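Local atomic coordinates of iron aquisition yersiniabactin synthesis enzyme, YbtT (Escherichia coli, PDB entry 6BA9), a protein that acts as a low-specificity type II thioesterase that sustains production of the metallophore yersiniabactin by its non-ribosomal peptide/polyketide assembly line. Residues A[18-23]-A[93-98]; A[72-77]-A[84-89]; A[101-104]-A[109-112]; A[191-196]-A[234-239]. The protein carries 1 engineered substitution. One frame throughout, in Å; residues are numbered along the deposited sequence.

Contact 1. Residues A[18-23]-A[93-98]; sequences VMCPFA and AQVAFE
C20, the last residue of strand 16-20, meets helix 91-105 through a single atom, its sulfur, which settles against the turn carrying V95 and A96. The closest approach is 4.0 Å, from C20 SG to the backbone N of A96. The methyl carbons complete the seat: A96 CB is 4.2 Å from C20 SG, and V95 CG1 touches the same sulfur from the neighbouring position on the helix. With chi1 of -66°, SG lies beside the backbone N of C20 and opposite its carbonyl carbon. Small residues suit this place, because the CA atoms of C20 and A96 are only 6.3 Å apart; a compact thiol and a methyl group fill that gap between sheet and helix. L70 of helix 63-77 and V46 of strand 42-46 also lie against C20, so the sulfur sits in apolar surroundings. The segment changes character past the strand: P21 points its CB away from the helix, and F22 and A23 are partly exposed, F22 meeting F227 edge-to-face. A central strand covered by a helix, with a loop leaving its C-terminal end toward what is probably the active site, is typical of the alpha/beta-hydrolase fold.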
loop_
_atom_site.group_PDB
_atom_site.type_symbol
_atom_site.label_atom_id
_atom_site.label_comp_id
_atom_site.label_asym_id
_atom_site.label_seq_id
_atom_site.Cartn_x
_atom_site.Cartn_y
_atom_site.Cartn_z
ATOM N N VAL A 18 -7.867 3.106 -5.413
ATOM C CA VAL A 18 -6.495 3.016 -5.906
ATOM C C VAL A 18 -5.647 2.344 -4.833
ATOM O O VAL A 18 -5.555 2.844 -3.700
ATOM C CB VAL A 18 -5.956 4.412 -6.246
ATOM C CG1 VAL A 18 -4.474 4.359 -6.651
ATOM C CG2 VAL A 18 -6.769 5.034 -7.367
ATOM N N MET A 19 -5.048 1.207 -5.181
ATOM C CA MET A 19 -4.309 0.386 -4.238
ATOM C C MET A 19 -2.811 0.500 -4.460
ATOM O O MET A 19 -2.322 0.210 -5.559
ATOM C CB MET A 19 -4.713 -1.082 -4.386
ATOM C CG MET A 19 -3.937 -2.031 -3.495
ATOM S SD MET A 19 -4.372 -1.837 -1.769
ATOM C CE MET A 19 -3.297 -3.056 -1.048
ATOM N N CYS A 20 -2.071 0.797 -3.394
ATOM C CA CYS A 20 -0.613 0.834 -3.380
ATOM C C CYS A 20 -0.073 -0.490 -2.843
ATOM O O CYS A 20 -0.472 -0.925 -1.743
ATOM C CB CYS A 20 -0.143 1.978 -2.483
ATOM S SG CYS A 20 -0.592 3.605 -3.133
ATOM N N PRO A 21 0.826 -1.154 -3.560
ATOM C CA PRO A 21 1.272 -2.489 -3.157
ATOM C C PRO A 21 2.365 -2.457 -2.087
ATOM O O PRO A 21 2.948 -1.421 -1.753
ATOM C CB PRO A 21 1.797 -3.064 -4.471
ATOM C CG PRO A 21 2.353 -1.890 -5.175
ATOM C CD PRO A 21 1.357 -0.782 -4.880
ATOM N N PHE A 22 2.640 -3.642 -1.545
ATOM C CA PHE A 22 3.724 -3.854 -0.602
ATOM C C PHE A 22 5.081 -3.852 -1.325
ATOM O O PHE A 22 5.173 -3.859 -2.563
ATOM C CB PHE A 22 3.496 -5.167 0.157
ATOM C CG PHE A 22 3.118 -6.324 -0.735
ATOM C CD1 PHE A 22 1.794 -6.698 -0.882
ATOM C CD2 PHE A 22 4.093 -7.011 -1.447
ATOM C CE1 PHE A 22 1.440 -7.763 -1.722
ATOM C CE2 PHE A 22 3.741 -8.073 -2.286
ATOM C CZ PHE A 22 2.424 -8.437 -2.416
ATOM N N ALA A 23 6.146 -3.818 -0.531
ATOM C CA ALA A 23 7.502 -3.840 -1.079
ATOM C C ALA A 23 7.723 -5.140 -1.837
ATOM O O ALA A 23 7.359 -6.223 -1.367
ATOM C CB ALA A 23 8.525 -3.726 0.048
ATOM N N ALA A 93 0.949 1.341 2.309
ATOM C CA ALA A 93 0.217 2.227 3.212
ATOM C C ALA A 93 0.957 3.543 3.417
ATOM O O ALA A 93 0.332 4.598 3.544
ATOM C CB ALA A 93 -0.018 1.540 4.556
ATOM N N GLN A 94 2.287 3.499 3.455
ATOM C CA GLN A 94 3.075 4.711 3.619
ATOM C C GLN A 94 2.907 5.614 2.411
ATOM O O GLN A 94 2.724 6.823 2.546
ATOM C CB GLN A 94 4.549 4.367 3.820
ATOM C CG GLN A 94 4.849 3.457 5.008
ATOM C CD GLN A 94 6.220 2.849 4.947
ATOM O OE1 GLN A 94 6.772 2.636 3.863
ATOM N NE2 GLN A 94 6.782 2.537 6.100
ATOM N N VAL A 95 2.959 5.030 1.212
ATOM C CA VAL A 95 2.757 5.811 -0.003
ATOM C C VAL A 95 1.340 6.363 -0.065
ATOM O O VAL A 95 1.137 7.532 -0.416
ATOM C CB VAL A 95 3.115 5.006 -1.264
ATOM C CG1 VAL A 95 2.851 5.848 -2.504
ATOM C CG2 VAL A 95 4.581 4.572 -1.238
ATOM N N ALA A 96 0.343 5.547 0.275
ATOM C CA ALA A 96 -1.044 5.995 0.248
ATOM C C ALA A 96 -1.251 7.153 1.211
ATOM O O ALA A 96 -1.913 8.137 0.864
ATOM C CB ALA A 96 -1.976 4.837 0.609
ATOM N N PHE A 97 -0.691 7.056 2.416
ATOM C CA PHE A 97 -0.774 8.139 3.389
ATOM C C PHE A 97 -0.152 9.422 2.854
ATOM O O PHE A 97 -0.777 10.496 2.893
ATOM C CB PHE A 97 -0.073 7.693 4.674
ATOM C CG PHE A 97 0.089 8.782 5.697
ATOM C CD1 PHE A 97 -1.010 9.348 6.307
ATOM C CD2 PHE A 97 1.337 9.214 6.057
ATOM C CE1 PHE A 97 -0.840 10.340 7.283
ATOM C CE2 PHE A 97 1.507 10.195 7.022
ATOM C CZ PHE A 97 0.418 10.754 7.623
ATOM N N GLU A 98 1.082 9.341 2.338
ATOM C CA GLU A 98 1.756 10.544 1.848
ATOM C C GLU A 98 1.072 11.111 0.607
ATOM O O GLU A 98 1.028 12.335 0.423
ATOM C CB GLU A 98 3.248 10.260 1.618
ATOM C CG GLU A 98 4.060 9.993 2.885
ATOM C CD GLU A 98 4.259 11.214 3.750
ATOM O OE1 GLU A 98 4.061 12.352 3.257
ATOM O OE2 GLU A 98 4.598 11.021 4.937
#

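Contact 2. Residues A[72-77]-A[84-89]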
loop_
_atom_site.group_PDB
_atom_site.type_symbol
_atom_site.label_atom_id
_atom_site.label_comp_id
_atom_site.label_asym_id
_atom_site.label_seq_id
_atom_site.Cartn_x
_atom_site.Cartn_y
_atom_site.Cartn_z
ATOM N N ASN A 72 0.406 13.603 -8.236
ATOM C CA ASN A 72 0.312 14.375 -9.475
ATOM C C ASN A 72 -0.493 13.633 -10.518
ATOM O O ASN A 72 -1.351 14.224 -11.182
ATOM C CB ASN A 72 1.699 14.705 -10.020
ATOM C CG ASN A 72 2.464 15.664 -9.125
ATOM O OD1 ASN A 72 1.943 16.148 -8.125
ATOM N ND2 ASN A 72 3.711 15.892 -9.453
ATOM N N GLU A 73 -0.264 12.327 -10.653
ATOM C CA GLU A 73 -1.016 11.550 -11.627
ATOM C C GLU A 73 -2.504 11.556 -11.313
ATOM O O GLU A 73 -3.335 11.731 -12.214
ATOM C CB GLU A 73 -0.482 10.119 -11.666
ATOM C CG GLU A 73 -1.284 9.201 -12.584
ATOM C CD GLU A 73 -0.615 7.862 -12.779
ATOM O OE1 GLU A 73 0.633 7.830 -12.907
ATOM O OE2 GLU A 73 -1.340 6.844 -12.786
ATOM N N LEU A 74 -2.865 11.367 -10.048
ATOM C CA LEU A 74 -4.272 11.338 -9.670
ATOM C C LEU A 74 -4.918 12.706 -9.839
ATOM O O LEU A 74 -6.056 12.795 -10.296
ATOM C CB LEU A 74 -4.431 10.795 -8.250
ATOM C CG LEU A 74 -3.991 9.338 -8.087
ATOM C CD1 LEU A 74 -4.151 8.927 -6.662
ATOM C CD2 LEU A 74 -4.766 8.405 -8.980
ATOM N N GLU A 75 -4.217 13.782 -9.477
ATOM C CA GLU A 75 -4.769 15.118 -9.685
ATOM C C GLU A 75 -5.075 15.369 -11.153
ATOM O O GLU A 75 -6.056 16.055 -11.477
ATOM C CB GLU A 75 -3.799 16.162 -9.138
ATOM C CG GLU A 75 -4.263 17.604 -9.342
ATOM C CD GLU A 75 -3.395 18.636 -8.654
ATOM O OE1 GLU A 75 -2.244 18.335 -8.259
ATOM O OE2 GLU A 75 -3.884 19.793 -8.516
ATOM N N ALA A 76 -4.233 14.852 -12.050
ATOM C CA ALA A 76 -4.392 15.056 -13.483
ATOM C C ALA A 76 -5.479 14.177 -14.078
ATOM O O ALA A 76 -6.103 14.570 -15.071
ATOM C CB ALA A 76 -3.070 14.761 -14.190
ATOM N N SER A 77 -5.732 12.997 -13.498
ATOM C CA SER A 77 -6.543 11.979 -14.152
ATOM C C SER A 77 -7.872 11.677 -13.466
ATOM O O SER A 77 -8.738 11.070 -14.104
ATOM C CB SER A 77 -5.751 10.671 -14.282
ATOM O OG SER A 77 -5.579 10.043 -13.028
ATOM N N LEU A 84 -12.773 9.318 -4.553
ATOM C CA LEU A 84 -11.486 8.634 -4.604
ATOM C C LEU A 84 -11.190 8.019 -3.247
ATOM O O LEU A 84 -11.243 8.700 -2.212
ATOM C CB LEU A 84 -10.375 9.615 -4.976
ATOM C CG LEU A 84 -8.956 9.031 -4.948
ATOM C CD1 LEU A 84 -8.742 8.001 -6.053
ATOM C CD2 LEU A 84 -7.936 10.138 -5.072
ATOM N N LEU A 85 -10.875 6.729 -3.256
ATOM C CA LEU A 85 -10.394 6.012 -2.082
ATOM C C LEU A 85 -8.955 5.573 -2.318
ATOM O O LEU A 85 -8.656 4.953 -3.344
ATOM C CB LEU A 85 -11.270 4.783 -1.815
ATOM C CG LEU A 85 -12.766 5.059 -1.589
ATOM C CD1 LEU A 85 -13.537 3.746 -1.542
ATOM C CD2 LEU A 85 -12.965 5.818 -0.304
ATOM N N LEU A 86 -8.061 5.915 -1.400
ATOM C CA LEU A 86 -6.664 5.503 -1.479
ATOM C C LEU A 86 -6.411 4.418 -0.454
ATOM O O LEU A 86 -6.785 4.580 0.707
ATOM C CB LEU A 86 -5.732 6.667 -1.159
ATOM C CG LEU A 86 -5.556 7.694 -2.254
ATOM C CD1 LEU A 86 -4.893 8.954 -1.675
ATOM C CD2 LEU A 86 -4.704 7.110 -3.358
ATOM N N ALA A 87 -5.802 3.318 -0.871
ATOM C CA ALA A 87 -5.494 2.204 0.013
ATOM C C ALA A 87 -4.052 1.759 -0.193
ATOM O O ALA A 87 -3.486 1.912 -1.277
ATOM C CB ALA A 87 -6.406 1.020 -0.261
ATOM N N GLY A 88 -3.456 1.186 0.844
ATOM C CA GLY A 88 -2.141 0.587 0.705
ATOM C C GLY A 88 -1.885 -0.408 1.805
ATOM O O GLY A 88 -2.420 -0.278 2.911
ATOM N N HIS A 89 -1.066 -1.415 1.500
ATOM C CA HIS A 89 -0.674 -2.455 2.444
ATOM C C HIS A 89 0.836 -2.406 2.643
ATOM O O HIS A 89 1.599 -2.369 1.667
ATOM C CB HIS A 89 -1.074 -3.835 1.915
ATOM C CG HIS A 89 -0.889 -4.938 2.908
ATOM N ND1 HIS A 89 -1.653 -5.060 4.057
ATOM C CD2 HIS A 89 -0.014 -5.974 2.926
ATOM C CE1 HIS A 89 -1.276 -6.145 4.713
ATOM N NE2 HIS A 89 -0.278 -6.708 4.056
#
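L74 and L86 each place CG opposite the carbonyl carbon and beside the backbone N (chi1 -64° and -76°), which sends the two leucines past one another in opposite directions, one from the helix and one from the sheet. This is the return leg of a beta-alpha-beta crossover in the alpha/beta-hydrolase fold: helix 63-77, coming from strand 42-46, packs on the sheet and the chain turns back into strand 84-89. One methyl does the work on the helix side. L74 CD1 lies 3.8 Å from L86 CD2, and the same methyl approaches L84 CD2 at 4.3 Å. L84 and L86, two apart on the strand, face the same side of the sheet, and branched leucines bridge a helix-to-sheet gap in which L74 and L84, the nearest pair, have CA atoms 9.2 Å apart. L103 of helix 91-105 touches both strand leucines and completes the core. At its other end the strand reaches H89, directly before the nucleophile position, where the natural serine is engineered to alanine. Helix 63-77 finishes in the open, with S77 folding its hydroxyl back: S77 OG donates to E73 O at 2.9 Å, standing above the carbonyl plane.

Contact 3. Residues A[101-104]-A[109-112]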
loop_
_atom_site.group_PDB
_atom_site.type_symbol
_atom_site.label_atom_id
_atom_site.label_comp_id
_atom_site.label_asym_id
_atom_site.label_seq_id
_atom_site.Cartn_x
_atom_site.Cartn_y
_atom_site.Cartn_z
ATOM N N ARG A 101 -1.926 12.943 1.909
ATOM C CA ARG A 101 -1.473 14.216 2.475
ATOM C C ARG A 101 -1.394 15.282 1.391
ATOM O O ARG A 101 -1.924 16.389 1.550
ATOM C CB ARG A 101 -0.126 14.012 3.157
ATOM C CG ARG A 101 0.521 15.228 3.799
ATOM C CD ARG A 101 1.538 14.814 4.911
ATOM N NE ARG A 101 2.589 15.818 5.036
ATOM C CZ ARG A 101 3.901 15.584 5.005
ATOM N NH1 ARG A 101 4.381 14.353 4.881
ATOM N NH2 ARG A 101 4.749 16.605 5.118
ATOM N N LEU A 102 -0.764 14.955 0.261
ATOM C CA LEU A 102 -0.631 15.933 -0.818
ATOM C C LEU A 102 -1.989 16.309 -1.400
ATOM O O LEU A 102 -2.257 17.489 -1.648
ATOM C CB LEU A 102 0.281 15.379 -1.916
ATOM C CG LEU A 102 1.742 15.154 -1.507
ATOM C CD1 LEU A 102 2.508 14.435 -2.573
ATOM C CD2 LEU A 102 2.452 16.483 -1.168
ATOM N N LEU A 103 -2.866 15.336 -1.636
ATOM C CA LEU A 103 -4.158 15.621 -2.248
ATOM C C LEU A 103 -5.041 16.448 -1.324
ATOM O O LEU A 103 -5.734 17.376 -1.773
ATOM C CB LEU A 103 -4.865 14.333 -2.641
ATOM C CG LEU A 103 -4.164 13.578 -3.756
ATOM C CD1 LEU A 103 -4.934 12.306 -4.003
ATOM C CD2 LEU A 103 -4.054 14.392 -5.033
ATOM N N GLU A 104 -5.030 16.121 -0.032
ATOM C CA GLU A 104 -5.802 16.890 0.944
ATOM C C GLU A 104 -5.310 18.329 1.002
ATOM O O GLU A 104 -6.124 19.269 0.994
ATOM C CB GLU A 104 -5.701 16.206 2.319
ATOM C CG GLU A 104 -6.573 16.788 3.391
ATOM C CD GLU A 104 -6.496 15.953 4.661
ATOM O OE1 GLU A 104 -6.595 14.707 4.567
ATOM O OE2 GLU A 104 -6.293 16.557 5.719
ATOM N N ALA A 109 -9.653 16.637 -1.602
ATOM C CA ALA A 109 -10.680 15.978 -0.807
ATOM C C ALA A 109 -10.838 14.517 -1.206
ATOM O O ALA A 109 -11.915 14.122 -1.670
ATOM C CB ALA A 109 -12.017 16.710 -0.981
ATOM N N PRO A 110 -9.815 13.687 -1.052
ATOM C CA PRO A 110 -10.048 12.233 -1.151
ATOM C C PRO A 110 -11.152 11.824 -0.180
ATOM O O PRO A 110 -11.296 12.406 0.891
ATOM C CB PRO A 110 -8.703 11.615 -0.752
ATOM C CG PRO A 110 -7.717 12.733 -0.753
ATOM C CD PRO A 110 -8.473 14.015 -0.551
ATOM N N GLN A 111 -11.951 10.832 -0.559
ATOM C CA GLN A 111 -13.072 10.421 0.277
ATOM C C GLN A 111 -12.699 9.404 1.342
ATOM O O GLN A 111 -13.450 9.229 2.310
ATOM C CB GLN A 111 -14.210 9.885 -0.594
ATOM C CG GLN A 111 -14.708 10.941 -1.573
ATOM C CD GLN A 111 -15.196 12.185 -0.878
ATOM O OE1 GLN A 111 -16.182 12.150 -0.147
ATOM N NE2 GLN A 111 -14.493 13.305 -1.090
ATOM N N GLY A 112 -11.559 8.748 1.227
ATOM C CA GLY A 112 -11.197 7.768 2.216
ATOM C C GLY A 112 -9.766 7.325 2.033
ATOM O O GLY A 112 -9.253 7.352 0.903
HETATM O O HOH W 1 -9.109 18.682 0.436
#
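A109 takes up a left-handed backbone conformation (phi 58°, psi 62°) and comes back beside the helix the chain has just left, its CA 5.3 Å from that of E104. P110 follows and makes the side-chain contact. Its ring leans on the last buried leucine of the helix: P110 CG lies 3.8 Å from L103 CB, while P110 CD stands 4.1 Å from the backbone N of E104. A compact ring suits this place, since its CG and CD, both apolar, face the helix and it has no N-H to be satisfied there. L103 runs on beneath it to L84 and L86 of the sheet. The turn belongs to a beta-alpha-beta crossover of the alpha/beta-hydrolase fold, in which strand 84-89 passes through helix 91-105 into strand 112-116. On the outer side, where A109 is exposed, a water spans the gap; it donates to E104 O at 3.1 Å and weakly accepts from A109 N at 2.9 Å. The E104 carboxylate reaches T188 OG1 and the backbone N of R187, tying the helix end to another loop. Within the turn, the Q111 side chain curls back, NE2 donating to A109 O at 2.8 Å along a bent path and tilted 34° from the carbonyl plane. The backbone of Q111 pairs with L84, and that of G112 with L86, as the chain joins the sheet.

Contact 4. Residues A[191-196]-A[234-239]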
loop_
_atom_site.group_PDB
_atom_site.type_symbol
_atom_site.label_atom_id
_atom_site.label_comp_id
_atom_site.label_asym_id
_atom_site.label_seq_id
_atom_site.Cartn_x
_atom_site.Cartn_y
_atom_site.Cartn_z
ATOM N N LEU A 191 -9.471 4.288 7.606
ATOM C CA LEU A 191 -9.701 2.965 8.150
ATOM C C LEU A 191 -8.361 2.274 8.321
ATOM O O LEU A 191 -7.536 2.277 7.395
ATOM C CB LEU A 191 -10.558 2.153 7.190
ATOM C CG LEU A 191 -10.749 0.671 7.485
ATOM C CD1 LEU A 191 -11.492 0.461 8.827
ATOM C CD2 LEU A 191 -11.503 0.001 6.344
ATOM N N LEU A 192 -8.141 1.690 9.491
ATOM C CA LEU A 192 -6.947 0.928 9.803
ATOM C C LEU A 192 -7.301 -0.550 9.799
ATOM O O LEU A 192 -8.274 -0.958 10.451
ATOM C CB LEU A 192 -6.427 1.303 11.192
ATOM C CG LEU A 192 -6.103 2.776 11.459
ATOM C CD1 LEU A 192 -5.595 2.978 12.879
ATOM C CD2 LEU A 192 -5.101 3.318 10.474
ATOM N N LEU A 193 -6.529 -1.339 9.051
ATOM C CA LEU A 193 -6.687 -2.780 8.980
ATOM C C LEU A 193 -5.407 -3.449 9.451
ATOM O O LEU A 193 -4.295 -2.975 9.172
ATOM C CB LEU A 193 -6.994 -3.220 7.543
ATOM C CG LEU A 193 -8.276 -2.697 6.911
ATOM C CD1 LEU A 193 -8.386 -3.216 5.495
ATOM C CD2 LEU A 193 -9.487 -3.119 7.724
ATOM N N CYS A 194 -5.565 -4.561 10.156
ATOM C CA CYS A 194 -4.437 -5.412 10.517
ATOM C C CYS A 194 -4.875 -6.868 10.422
ATOM O O CYS A 194 -6.069 -7.178 10.321
ATOM C CB CYS A 194 -3.861 -5.054 11.888
ATOM S SG CYS A 194 -4.941 -5.496 13.279
ATOM N N GLY A 195 -3.887 -7.753 10.444
ATOM C CA GLY A 195 -4.124 -9.182 10.326
ATOM C C GLY A 195 -3.980 -9.906 11.654
ATOM O O GLY A 195 -3.046 -9.658 12.409
ATOM N N SER A 196 -4.908 -10.833 11.910
ATOM C CA SER A 196 -4.903 -11.553 13.185
ATOM C C SER A 196 -3.572 -12.240 13.448
ATOM O O SER A 196 -3.128 -12.326 14.602
ATOM C CB SER A 196 -6.021 -12.601 13.201
ATOM O OG SER A 196 -5.900 -13.548 12.161
ATOM N N ARG A 234 -11.972 -11.292 0.103
ATOM C CA ARG A 234 -13.373 -11.028 0.408
ATOM C C ARG A 234 -13.515 -10.235 1.703
ATOM O O ARG A 234 -14.268 -9.260 1.762
ATOM C CB ARG A 234 -14.166 -12.337 0.453
ATOM C CG ARG A 234 -14.279 -12.985 -0.916
ATOM C CD ARG A 234 -15.229 -14.172 -0.954
ATOM N NE ARG A 234 -14.945 -15.006 -2.120
ATOM C CZ ARG A 234 -15.522 -14.882 -3.312
ATOM N NH1 ARG A 234 -16.461 -13.966 -3.536
ATOM N NH2 ARG A 234 -15.157 -15.699 -4.295
ATOM N N SER A 235 -12.770 -10.618 2.748
ATOM C CA SER A 235 -12.805 -9.877 4.005
ATOM C C SER A 235 -12.238 -8.467 3.839
ATOM O O SER A 235 -12.783 -7.495 4.388
ATOM C CB SER A 235 -12.024 -10.645 5.072
ATOM O OG SER A 235 -12.592 -11.924 5.300
ATOM N N PHE A 236 -11.131 -8.342 3.100
ATOM C CA PHE A 236 -10.488 -7.045 2.886
ATOM C C PHE A 236 -11.448 -6.063 2.224
ATOM O O PHE A 236 -11.677 -4.958 2.727
ATOM C CB PHE A 236 -9.233 -7.294 2.036
ATOM C CG PHE A 236 -8.374 -6.072 1.764
ATOM C CD1 PHE A 236 -7.495 -5.588 2.718
ATOM C CD2 PHE A 236 -8.393 -5.464 0.509
ATOM C CE1 PHE A 236 -6.687 -4.501 2.440
ATOM C CE2 PHE A 236 -7.589 -4.372 0.234
ATOM C CZ PHE A 236 -6.743 -3.894 1.201
ATOM N N PHE A 237 -12.045 -6.455 1.101
ATOM C CA PHE A 237 -12.969 -5.550 0.424
ATOM C C PHE A 237 -14.245 -5.317 1.215
ATOM O O PHE A 237 -14.773 -4.205 1.186
ATOM C CB PHE A 237 -13.236 -5.992 -1.014
ATOM C CG PHE A 237 -12.036 -5.795 -1.904
ATOM C CD1 PHE A 237 -11.668 -4.518 -2.308
ATOM C CD2 PHE A 237 -11.258 -6.860 -2.292
ATOM C CE1 PHE A 237 -10.555 -4.322 -3.105
ATOM C CE2 PHE A 237 -10.157 -6.675 -3.082
ATOM C CZ PHE A 237 -9.800 -5.397 -3.488
ATOM N N THR A 238 -14.741 -6.327 1.932
ATOM C CA THR A 238 -15.908 -6.122 2.782
ATOM C C THR A 238 -15.675 -4.990 3.771
ATOM O O THR A 238 -16.530 -4.110 3.939
ATOM C CB THR A 238 -16.246 -7.406 3.532
ATOM O OG1 THR A 238 -16.625 -8.403 2.594
ATOM C CG2 THR A 238 -17.393 -7.156 4.498
ATOM N N GLN A 239 -14.513 -4.985 4.432
ATOM C CA GLN A 239 -14.288 -3.958 5.440
ATOM C C GLN A 239 -14.131 -2.588 4.806
ATOM O O GLN A 239 -14.577 -1.586 5.367
ATOM C CB GLN A 239 -13.087 -4.314 6.313
ATOM C CG GLN A 239 -13.301 -5.573 7.129
ATOM C CD GLN A 239 -14.549 -5.505 7.994
ATOM O OE1 GLN A 239 -14.893 -4.455 8.518
ATOM N NE2 GLN A 239 -15.248 -6.629 8.115
#
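L193 meets helix 233-243 with both of its methyls, one for each of two helix residues. CD1 lies against the ring of F236, 3.7 Å from F236 CE1, approaching obliquely, while CD2 is 4.0 Å from Q239 CB. Two residues earlier on the strand, L191 CD2 touches the backbone, 3.6 Å from Q239 O. F236 carries its CG anti to the backbone N (chi1 -177°), which swings the ring toward the strand, and its side chain crosses that of L193 at about a right angle. Leucine and phenylalanine suit a buried interface in which the axes of strand 191-195 and helix 234-239 come within 10.6 Å and run nearly antiparallel, at 162°. Q239, partly exposed, packs with its aliphatic CB while its OE1 makes a weak hydrogen bond to R242. Further out, Y228 touches both L193 and F236, as does S116 of the neighbouring strand. Behind F236, the F237 ring has F236 CD2 over its centre, 4.1 Å above the plane. T238 OG1 donates to R234 O at 2.6 Å, and T238 N reaches that oxygen from the opposite face of its plane. This packing of a late helix on a parallel strand near the sheet's end is characteristic of the C-terminal part of the alpha/beta-hydrolase fold.

Overall arrangement
All four contacts bear on one sheet. Contacts 1 and 2, with centres about 10 Å apart, are joined by strand pairing, C20 N lying 2.8 Å from A87 O. Contacts 2 and 3, about 8 Å apart, are sewn together likewise, with L86 N 3.0 Å from G112 O. Contact 4 covers the opposite face, its centre about 15 Å from that of contact 1, which it meets where M19 CE lies 4.2 Å from F236 CZ. Strand 84-89 ends at the nucleophile elbow, a G-x-S-x-G motif whose serine is engineered to alanine; F22 CB packs 3.7 Å from H89 O there. H226, probably the catalytic histidine, approaches H89 from the loop between strand 216-222 and helix 228-231, just ahead of contact 4's helix.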